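Side-chain contacts in putative xanthine dehydrogenase YAGS fad-binding subunit (Escherichia coli, PDB 5G5G), which carries the molybdenum and pterin cytosine dinucleotide site of a periplasmic aldehyde oxidase and probably oxidises aldehydes to carboxylic acids: residues Asp69-Ala74 with Leu78-Ala83; Ser84-Leu89 with Ala255-Arg260; Ala113-Glu118 with Ser128-His133; Leu248-Leu253 with Val268-Pro273. All coordinates share one frame; numbering follows the deposited sequence. Where two conformers were deposited one is given.

Contact 1 (Asp69-Ala74 with Leu78-Ala83); sequences DAAQKA and LAVITA
Gln-72 lays its amide against the strand backbone at Leu-78 to Val-80. Its OE1 lies 3.6 Å from Ala-79 CA. Its NE2 stands 3.6 Å from the carbonyl O of Leu-78. The firmer link is through water. One water donates a hydrogen bond to Gln-72 OE1 at 3.0 Å and accepts one from Val-80 N at 3.0 Å. The side chain reaches this place because CG is anti to the backbone N (chi1 -177°) and the chain then bends at chi2 (66°). Beside the amide, the methyl of Ala-71 meets Val-80 CG2 at 4.0 Å, the apolar part of the contact.

Further out, Ala-71 also touches Val-130, and Val-80 touches Thr-68. The carbonyl O of Val-80 accepts a hydrogen bond from Asn-85 ND2, which ties the strand to the following helix 83-86. Strand 77-82 is an outermost strand of its sheet within this chain, so the water takes up an N-H on the edge away from strand 111-117. On the other edge, two residues, Leu-78 and Ala-79, pair with the single Val-116 of strand 111-117, which makes a classic beta bulge, here in the a/b hammerhead domain of the aldehyde oxidase and xanthine dehydrogenase family.

Contact 2 (Ser84-Leu89 with Ala255-Arg260); sequences SNAGVL and AALAAR. Unlike the reference sequence in segment 84-89: Val-88 (reference Ala).
Leu-257 reaches out from its helix and spreads its two methyls over Ala-86 and Leu-89. CD1 meets the methyl of Ala-86 at 4.0 Å. CD2 comes within 4.2 Å of Leu-89 CD2, further along the loop. The fork of the leucine is thus shared between two residues, one at the end of the short helix 83-86 and one in the loop beyond. Leu-257 CG is anti to its carbonyl carbon (chi1 -68°), which carries the methyls out toward that loop. Leu-257 also touches Leu-224 of helix 213-224.

The polar part lies to one side. A water donates to the carbonyl O of Ala-86 at 2.6 Å and accepts from Arg-260 NH2 at 2.8 Å. Arg-260 runs nearly straight through its first two torsions and turns only at chi3 (61°). That bend brings the guanidinium back toward the loop. The arginine also packs on Trp-199.

The chain leaves the short helix at Gly-87, with a positive phi of 88°. A side chain at these backbone angles would press on the carbonyl O of the residue before. Earlier in the same turn, Asn-85 grips the backbone: OD1 accepts a hydrogen bond from Thr-82 N.

The interface is small and its direct contacts are apolar. Its one polar link is the water, which joins a carbonyl to a charged side chain. The guanidinium probably polarises that water and strengthens its bond to the carbonyl O.

Contact 3 (Ala113-Glu118 with Ser128-His133); sequences ALVVAE and SLVQAH
Val-115 and Val-130 meet through one methyl each. CG2 of Val-115 lies 3.7 Å from CG2 of Val-130, and this is the tight spot. The two side chains pass alongside one another, pointing opposite ways. On Val-130, CG2 is anti to the carbonyl carbon and CG1 is anti to the backbone N (chi1 171°). The two branches therefore serve different partners. CG1 turns to Ala-113, but its 4.4 Å approach to the methyl of Ala-113 is loose.

The backbones stay well apart. The nearest pair of CA atoms, Ala-113 and Val-130, are 8.1 Å from each other, so the contact is one of side chains alone. Val-115 and Ala-113 are buried. Val-130 is only partly so, and its neighbour Gln-131 is exposed to solvent.

The contact joins two sheets. Segment 113-118 lies in the larger one, where Ala-113 pairs with Val-54 and Val-115 with Tyr-52 by backbone hydrogen bonds. Val-130 leads into strand 131-136 of a three-stranded sheet and touches Leu-66 there, while also reaching Val-54. Helix 120-127 makes the connection between the segments, and its Ala-126 packs on Val-115. On the other face of the larger sheet, Leu-114 meets Leu-254 and Ala-258 of helix 250-262.

Contact 4 (Leu248-Leu253 with Val268-Pro273); sequences LRSDAL and VMLPRP
Asp-251 and Leu-270 bury the largest areas here, and the aspartate meets the leucine with its aliphatic part. Asp-251 CB lies 3.9 Å from Leu-270 CD2. The same methyl comes as near to the backbone N of Asp-251, so it sits against the first turn of the helix. Leu-270 CG is anti to its carbonyl carbon (chi1 -54°), which directs the fork at the helix. In the conformer described, Ser-250 OG lies 3.4 Å from CD2. Two conformers were deposited for this serine, so that approach is less certain.

Val-268 lies against the backbone of Asp-251. Its CB is 3.9 Å from the carbonyl O of Asp-251, and its CG1 is 4.1 Å from the aspartate CA. The carboxylate itself turns elsewhere. Asp-251 OD2 is hydrogen-bonded to Ser-195 OG on strand 194-200, which satisfies that oxygen in a buried place. Ser-250 OG has its polar partner in Asn-278 OD1. An alanine in place of Leu-270 would probably open a gap beside the methylene of Asp-251 and loosen the packing of the helix start on the sheet.

Beside them on the neighbouring strand 49-55, Ile-53 touches both Val-268 and Leu-270. Helix 250-262 packs on the sheet holding strand 266-269. With strand 231-234, parallel in the same sheet, they form a beta-alpha-beta crossover. The connection into the helix carries Gly-243 and Leu-246, which line the molybdenum pocket of this cofactor-binding domain.

In the fold
From the N terminus, contact 1 closes first, across only three residues, and sets helix 69-72 against edge strand 77-82. The chain runs on into helix 83-86, where contact 2 opens. Contact 2 closes only 165 residues later, on helix 250-262. Contact 3 is nested inside that long loop and joins strand 111-117 to the three-stranded sheet. Contact 4 crosses contact 2: it opens at 248-253, before contact 2 closes, and ends later at 268-273. Both use helix 250-262, whose start contact 4 packs on the end of strand 266-269. Contacts 1, 3 and 4 reach one seven-stranded sheet. Contact 2 links the hammerhead range to the first cofactor-binding range, while Leu-114 meets Val-268 between contacts 3 and 4.

Contact 1 (Asp69-Ala74 with Leu78-Ala83)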
# COMPACT_ATOMS: atom_id res chain seq x y z
N ASP C 69 26.40 -14.00 20.86
CA ASP C 69 27.65 -14.67 20.51
C ASP C 69 27.55 -15.42 19.19
O ASP C 69 28.46 -15.33 18.34
CB ASP C 69 28.15 -15.68 21.57
CG ASP C 69 28.83 -15.03 22.79
OD1 ASP C 69 28.92 -13.83 22.93
OD2 ASP C 69 29.33 -15.79 23.63
N ALA C 70 26.45 -16.16 19.00
CA ALA C 70 26.33 -16.91 17.75
C ALA C 70 26.26 -16.00 16.53
O ALA C 70 26.84 -16.32 15.47
CB ALA C 70 25.13 -17.85 17.78
N ALA C 71 25.52 -14.89 16.66
CA ALA C 71 25.42 -13.91 15.61
C ALA C 71 26.76 -13.25 15.33
O ALA C 71 27.14 -13.09 14.20
CB ALA C 71 24.39 -12.88 15.94
N GLN C 72 27.51 -12.91 16.39
CA GLN C 72 28.82 -12.32 16.25
C GLN C 72 29.79 -13.20 15.50
O GLN C 72 30.63 -12.68 14.78
CB GLN C 72 29.36 -11.99 17.65
CG GLN C 72 30.70 -11.30 17.68
CD GLN C 72 30.64 -9.91 17.06
OE1 GLN C 72 29.73 -9.16 17.26
NE2 GLN C 72 31.63 -9.60 16.26
N LYS C 73 29.65 -14.51 15.64
CA LYS C 73 30.52 -15.45 15.01
C LYS C 73 30.08 -15.82 13.60
O LYS C 73 30.85 -16.51 12.92
CB LYS C 73 30.65 -16.71 15.85
CG LYS C 73 31.40 -16.48 17.17
CD LYS C 73 31.55 -17.79 17.93
CE LYS C 73 30.19 -18.24 18.44
NZ LYS C 73 30.29 -19.48 19.23
N ALA C 74 28.91 -15.35 13.17
CA ALA C 74 28.37 -15.72 11.86
C ALA C 74 29.18 -15.05 10.74
O ALA C 74 29.87 -14.04 10.96
CB ALA C 74 26.90 -15.41 11.77
N LEU C 78 30.15 -7.95 11.58
CA LEU C 78 31.00 -6.94 12.16
C LEU C 78 30.65 -6.66 13.61
O LEU C 78 31.57 -6.52 14.43
CB LEU C 78 30.88 -5.61 11.39
CG LEU C 78 31.30 -5.55 9.91
CD1 LEU C 78 31.29 -4.10 9.45
CD2 LEU C 78 32.68 -6.10 9.80
N ALA C 79 29.38 -6.57 13.95
CA ALA C 79 28.95 -6.27 15.32
C ALA C 79 27.46 -6.56 15.47
O ALA C 79 26.73 -6.71 14.48
CB ALA C 79 29.19 -4.80 15.63
N VAL C 80 27.00 -6.60 16.73
CA VAL C 80 25.57 -6.65 16.99
C VAL C 80 25.25 -5.54 17.99
O VAL C 80 25.82 -5.52 19.08
CB VAL C 80 25.13 -8.02 17.60
CG1 VAL C 80 23.62 -8.05 17.79
CG2 VAL C 80 25.61 -9.16 16.69
N ILE C 81 24.35 -4.64 17.61
CA ILE C 81 23.92 -3.52 18.44
C ILE C 81 22.75 -3.94 19.30
O ILE C 81 21.81 -4.53 18.77
CB ILE C 81 23.50 -2.32 17.60
CG1 ILE C 81 24.55 -2.04 16.52
CG2 ILE C 81 23.21 -1.10 18.48
CD1 ILE C 81 25.97 -1.96 16.98
N THR C 82 22.78 -3.59 20.59
CA THR C 82 21.69 -3.86 21.52
C THR C 82 21.47 -2.67 22.43
O THR C 82 22.33 -1.83 22.50
CB THR C 82 22.03 -5.06 22.43
OG1 THR C 82 23.13 -4.73 23.29
CG2 THR C 82 22.44 -6.26 21.59
N ALA C 83 20.36 -2.64 23.17
CA ALA C 83 20.16 -1.55 24.17
C ALA C 83 21.26 -1.56 25.16
O ALA C 83 21.78 -0.50 25.58
CB ALA C 83 18.81 -1.66 24.87
O HOH W 1 29.08 -6.77 18.92

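Contact 2 (Ser84-Leu89 with Ala255-Arg260)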
# COMPACT_ATOMS: atom_id res chain seq x y z
N SER C 84 21.66 -2.77 25.57
CA SER C 84 22.66 -2.93 26.55
C SER C 84 24.02 -2.37 26.11
O SER C 84 24.77 -1.82 26.95
CB SER C 84 22.74 -4.42 26.91
OG SER C 84 23.60 -4.55 27.92
N ASN C 85 24.42 -2.55 24.86
CA ASN C 85 25.73 -2.04 24.43
C ASN C 85 25.70 -0.69 23.73
O ASN C 85 26.75 -0.14 23.44
CB ASN C 85 26.55 -3.09 23.64
CG ASN C 85 25.96 -3.39 22.26
OD1 ASN C 85 25.28 -2.54 21.66
ND2 ASN C 85 26.24 -4.60 21.75
N ALA C 86 24.51 -0.16 23.45
CA ALA C 86 24.40 1.13 22.77
C ALA C 86 24.67 2.36 23.69
O ALA C 86 24.92 3.44 23.18
CB ALA C 86 23.03 1.27 22.11
N GLY C 87 24.62 2.17 25.01
CA GLY C 87 24.80 3.27 25.97
C GLY C 87 23.46 3.95 26.26
O GLY C 87 22.48 3.69 25.61
N VAL C 88 23.45 4.83 27.25
CA VAL C 88 22.19 5.50 27.61
C VAL C 88 21.72 6.35 26.42
O VAL C 88 22.51 7.01 25.77
CB VAL C 88 22.32 6.35 28.90
CG1 VAL C 88 22.95 5.51 30.01
CG2 VAL C 88 23.14 7.60 28.64
N LEU C 89 20.44 6.28 26.13
CA LEU C 89 19.86 7.03 25.05
C LEU C 89 18.84 8.01 25.59
O LEU C 89 18.27 7.78 26.64
CB LEU C 89 19.18 6.11 24.04
CG LEU C 89 20.11 5.10 23.39
CD1 LEU C 89 19.29 4.18 22.48
CD2 LEU C 89 21.20 5.79 22.61
N ALA C 255 20.76 2.76 12.34
CA ALA C 255 21.83 3.07 11.39
C ALA C 255 22.91 3.91 12.04
O ALA C 255 24.12 3.63 11.92
CB ALA C 255 21.29 3.77 10.15
N ALA C 256 22.47 4.94 12.74
CA ALA C 256 23.36 5.88 13.41
C ALA C 256 24.21 5.21 14.51
O ALA C 256 25.44 5.35 14.55
CB ALA C 256 22.57 7.04 13.98
N LEU C 257 23.54 4.46 15.38
CA LEU C 257 24.28 3.71 16.40
C LEU C 257 25.30 2.75 15.82
O LEU C 257 26.44 2.65 16.29
CB LEU C 257 23.32 2.93 17.29
CG LEU C 257 22.45 3.84 18.15
CD1 LEU C 257 21.43 2.97 18.86
CD2 LEU C 257 23.31 4.57 19.16
N ALA C 258 24.86 2.00 14.81
CA ALA C 258 25.72 1.02 14.18
C ALA C 258 26.96 1.60 13.52
O ALA C 258 28.08 1.08 13.69
CB ALA C 258 24.92 0.20 13.15
N ALA C 259 26.77 2.69 12.79
CA ALA C 259 27.89 3.27 12.05
C ALA C 259 28.92 3.84 13.01
O ALA C 259 30.08 3.81 12.73
CB ALA C 259 27.36 4.37 11.10
N ARG C 260 28.48 4.33 14.15
CA ARG C 260 29.42 4.83 15.14
C ARG C 260 30.23 3.66 15.79
O ARG C 260 31.46 3.72 15.93
CB ARG C 260 28.68 5.67 16.18
CG ARG C 260 29.66 6.28 17.16
CD ARG C 260 29.00 7.31 18.03
NE ARG C 260 27.94 6.69 18.82
CZ ARG C 260 27.16 7.35 19.68
NH1 ARG C 260 27.32 8.69 19.95
NH2 ARG C 260 26.23 6.66 20.31
O HOH W 2 26.59 4.01 21.27

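Contact 3 (Ala113-Glu118 with Ser128-His133)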
# COMPACT_ATOMS: atom_id res chain seq x y z
N ALA C 113 17.60 -5.47 18.53
CA ALA C 113 18.99 -5.64 18.15
C ALA C 113 19.15 -5.32 16.66
O ALA C 113 18.15 -5.26 15.90
CB ALA C 113 19.51 -7.04 18.47
N LEU C 114 20.41 -5.08 16.27
CA LEU C 114 20.76 -4.90 14.86
C LEU C 114 22.04 -5.64 14.58
O LEU C 114 23.04 -5.39 15.24
CB LEU C 114 20.95 -3.42 14.50
CG LEU C 114 21.26 -3.15 13.01
CD1 LEU C 114 19.96 -2.95 12.25
CD2 LEU C 114 22.20 -1.98 12.84
N VAL C 115 22.02 -6.58 13.63
CA VAL C 115 23.27 -7.23 13.24
C VAL C 115 23.84 -6.49 12.03
O VAL C 115 23.09 -6.29 11.07
CB VAL C 115 23.04 -8.69 12.85
CG1 VAL C 115 24.34 -9.35 12.42
CG2 VAL C 115 22.43 -9.48 14.00
N VAL C 116 25.12 -6.13 12.08
CA VAL C 116 25.80 -5.40 11.02
C VAL C 116 26.75 -6.40 10.38
O VAL C 116 27.53 -7.06 11.08
CB VAL C 116 26.65 -4.26 11.65
CG1 VAL C 116 27.36 -3.48 10.57
CG2 VAL C 116 25.74 -3.36 12.44
N ALA C 117 26.66 -6.54 9.06
CA ALA C 117 27.53 -7.46 8.32
C ALA C 117 27.98 -6.88 6.97
O ALA C 117 27.50 -5.86 6.53
CB ALA C 117 26.80 -8.77 8.12
N GLU C 118 28.88 -7.60 6.32
CA GLU C 118 29.52 -7.15 5.09
C GLU C 118 28.55 -7.13 3.91
O GLU C 118 28.69 -6.31 3.01
CB GLU C 118 30.69 -8.08 4.78
CG GLU C 118 31.84 -7.88 5.74
CD GLU C 118 32.65 -6.63 5.45
OE1 GLU C 118 32.38 -5.91 4.45
OE2 GLU C 118 33.57 -6.35 6.23
N SER C 128 18.95 -14.22 12.42
CA SER C 128 18.23 -15.39 12.92
C SER C 128 18.88 -16.04 14.09
O SER C 128 18.26 -16.83 14.75
CB SER C 128 18.15 -16.53 11.86
OG SER C 128 17.75 -15.94 10.68
N LEU C 129 20.18 -15.82 14.26
CA LEU C 129 20.92 -16.42 15.36
C LEU C 129 20.89 -15.63 16.69
O LEU C 129 21.35 -16.16 17.69
CB LEU C 129 22.38 -16.63 14.96
CG LEU C 129 22.59 -17.42 13.67
CD1 LEU C 129 24.08 -17.63 13.39
CD2 LEU C 129 21.88 -18.74 13.79
N VAL C 130 20.38 -14.41 16.69
CA VAL C 130 20.33 -13.62 17.90
C VAL C 130 19.35 -14.34 18.85
O VAL C 130 18.23 -14.60 18.45
CB VAL C 130 19.90 -12.18 17.60
CG1 VAL C 130 19.61 -11.39 18.87
CG2 VAL C 130 21.00 -11.50 16.80
N GLN C 131 19.75 -14.61 20.08
CA GLN C 131 18.98 -15.46 21.01
C GLN C 131 18.29 -14.52 22.00
O GLN C 131 18.90 -14.03 22.93
CB GLN C 131 19.95 -16.44 21.67
CG GLN C 131 19.37 -17.33 22.75
CD GLN C 131 20.41 -18.26 23.40
OE1 GLN C 131 20.98 -19.13 22.72
NE2 GLN C 131 20.69 -18.09 24.72
N ALA C 132 17.01 -14.32 21.83
CA ALA C 132 16.21 -13.49 22.75
C ALA C 132 15.31 -14.39 23.59
O ALA C 132 14.62 -15.23 23.03
CB ALA C 132 15.36 -12.52 22.00
N HIS C 133 15.35 -14.25 24.90
CA HIS C 133 14.39 -14.95 25.74
C HIS C 133 13.62 -13.94 26.58
O HIS C 133 14.16 -12.90 27.04
CB HIS C 133 15.03 -16.06 26.59
CG HIS C 133 15.71 -17.13 25.80
ND1 HIS C 133 16.92 -17.68 26.19
CD2 HIS C 133 15.37 -17.76 24.64
CE1 HIS C 133 17.29 -18.59 25.30
NE2 HIS C 133 16.37 -18.65 24.35

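Contact 4 (Leu248-Leu253 with Val268-Pro273)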
# COMPACT_ATOMS: atom_id res chain seq x y z
N LEU C 248 10.98 10.23 13.61
CA LEU C 248 12.10 9.27 13.73
C LEU C 248 11.62 7.84 14.00
O LEU C 248 10.84 7.60 14.95
CB LEU C 248 12.99 9.72 14.88
CG LEU C 248 14.38 9.09 14.92
CD1 LEU C 248 15.19 9.71 13.79
CD2 LEU C 248 14.98 9.38 16.27
N ARG C 249 12.12 6.88 13.19
CA ARG C 249 11.82 5.46 13.40
C ARG C 249 13.14 4.66 13.63
O ARG C 249 14.24 5.21 13.60
CB ARG C 249 11.07 4.94 12.19
CG ARG C 249 9.76 5.68 11.89
CD ARG C 249 8.50 4.85 12.20
NE ARG C 249 8.41 4.54 13.60
CZ ARG C 249 7.90 5.33 14.55
NH1 ARG C 249 7.38 6.51 14.24
NH2 ARG C 249 7.91 4.93 15.81
N SER C 250 12.98 3.36 13.89
CA SER C 250 14.07 2.50 14.34
C SER C 250 15.22 2.42 13.32
O SER C 250 16.38 2.23 13.70
CB SER C 250 13.53 1.11 14.66
OG SER C 250 12.92 0.50 13.53
N ASP C 251 14.88 2.52 12.02
CA ASP C 251 15.95 2.46 10.97
C ASP C 251 17.04 3.55 11.15
O ASP C 251 18.24 3.31 10.96
CB ASP C 251 15.36 2.58 9.57
CG ASP C 251 14.58 3.89 9.36
OD1 ASP C 251 13.68 4.17 10.18
OD2 ASP C 251 14.90 4.63 8.38
N ALA C 252 16.59 4.77 11.40
CA ALA C 252 17.45 5.94 11.55
C ALA C 252 18.33 5.82 12.80
O ALA C 252 19.54 6.04 12.76
CB ALA C 252 16.57 7.17 11.60
N LEU C 253 17.70 5.55 13.93
CA LEU C 253 18.42 5.37 15.15
C LEU C 253 19.45 4.25 15.01
O LEU C 253 20.64 4.44 15.34
CB LEU C 253 17.51 5.07 16.33
CG LEU C 253 18.27 4.82 17.63
CD1 LEU C 253 19.12 6.01 18.03
CD2 LEU C 253 17.33 4.48 18.76
N VAL C 268 20.41 0.58 6.78
CA VAL C 268 19.39 -0.25 7.43
C VAL C 268 18.03 0.03 6.78
O VAL C 268 17.63 1.19 6.67
CB VAL C 268 19.25 0.11 8.93
CG1 VAL C 268 18.13 -0.71 9.59
CG2 VAL C 268 20.57 -0.12 9.66
N MET C 269 17.36 -1.02 6.32
CA MET C 269 15.99 -0.93 5.85
C MET C 269 15.11 -1.79 6.76
O MET C 269 15.52 -2.90 7.15
CB MET C 269 15.89 -1.47 4.43
CG MET C 269 14.50 -1.35 3.82
SD MET C 269 14.43 -1.94 2.08
CE MET C 269 15.77 -0.97 1.45
N LEU C 270 13.94 -1.31 7.11
CA LEU C 270 12.98 -2.14 7.86
C LEU C 270 12.32 -3.11 6.86
O LEU C 270 11.67 -2.67 5.91
CB LEU C 270 11.93 -1.29 8.54
CG LEU C 270 12.45 -0.16 9.45
CD1 LEU C 270 11.28 0.47 10.20
CD2 LEU C 270 13.40 -0.74 10.42
N PRO C 271 12.48 -4.41 7.07
CA PRO C 271 11.84 -5.34 6.11
C PRO C 271 10.32 -5.18 6.13
O PRO C 271 9.75 -4.94 7.21
CB PRO C 271 12.24 -6.71 6.67
CG PRO C 271 13.43 -6.45 7.56
CD PRO C 271 13.28 -5.08 8.09
N ARG C 272 9.67 -5.31 4.97
CA ARG C 272 8.24 -5.08 4.84
C ARG C 272 7.44 -5.86 5.93
O ARG C 272 6.53 -5.26 6.54
CB ARG C 272 7.73 -5.41 3.43
CG ARG C 272 6.25 -5.18 3.23
CD ARG C 272 5.82 -3.75 3.44
NE ARG C 272 6.42 -2.91 2.44
CZ ARG C 272 6.30 -1.60 2.37
NH1 ARG C 272 5.60 -0.93 3.30
NH2 ARG C 272 6.90 -0.97 1.36
N PRO C 273 7.72 -7.14 6.15
CA PRO C 273 6.94 -7.86 7.20
C PRO C 273 7.03 -7.30 8.61
O PRO C 273 6.14 -7.60 9.43
CB PRO C 273 7.46 -9.30 7.12
CG PRO C 273 8.19 -9.43 5.84
CD PRO C 273 8.62 -8.06 5.43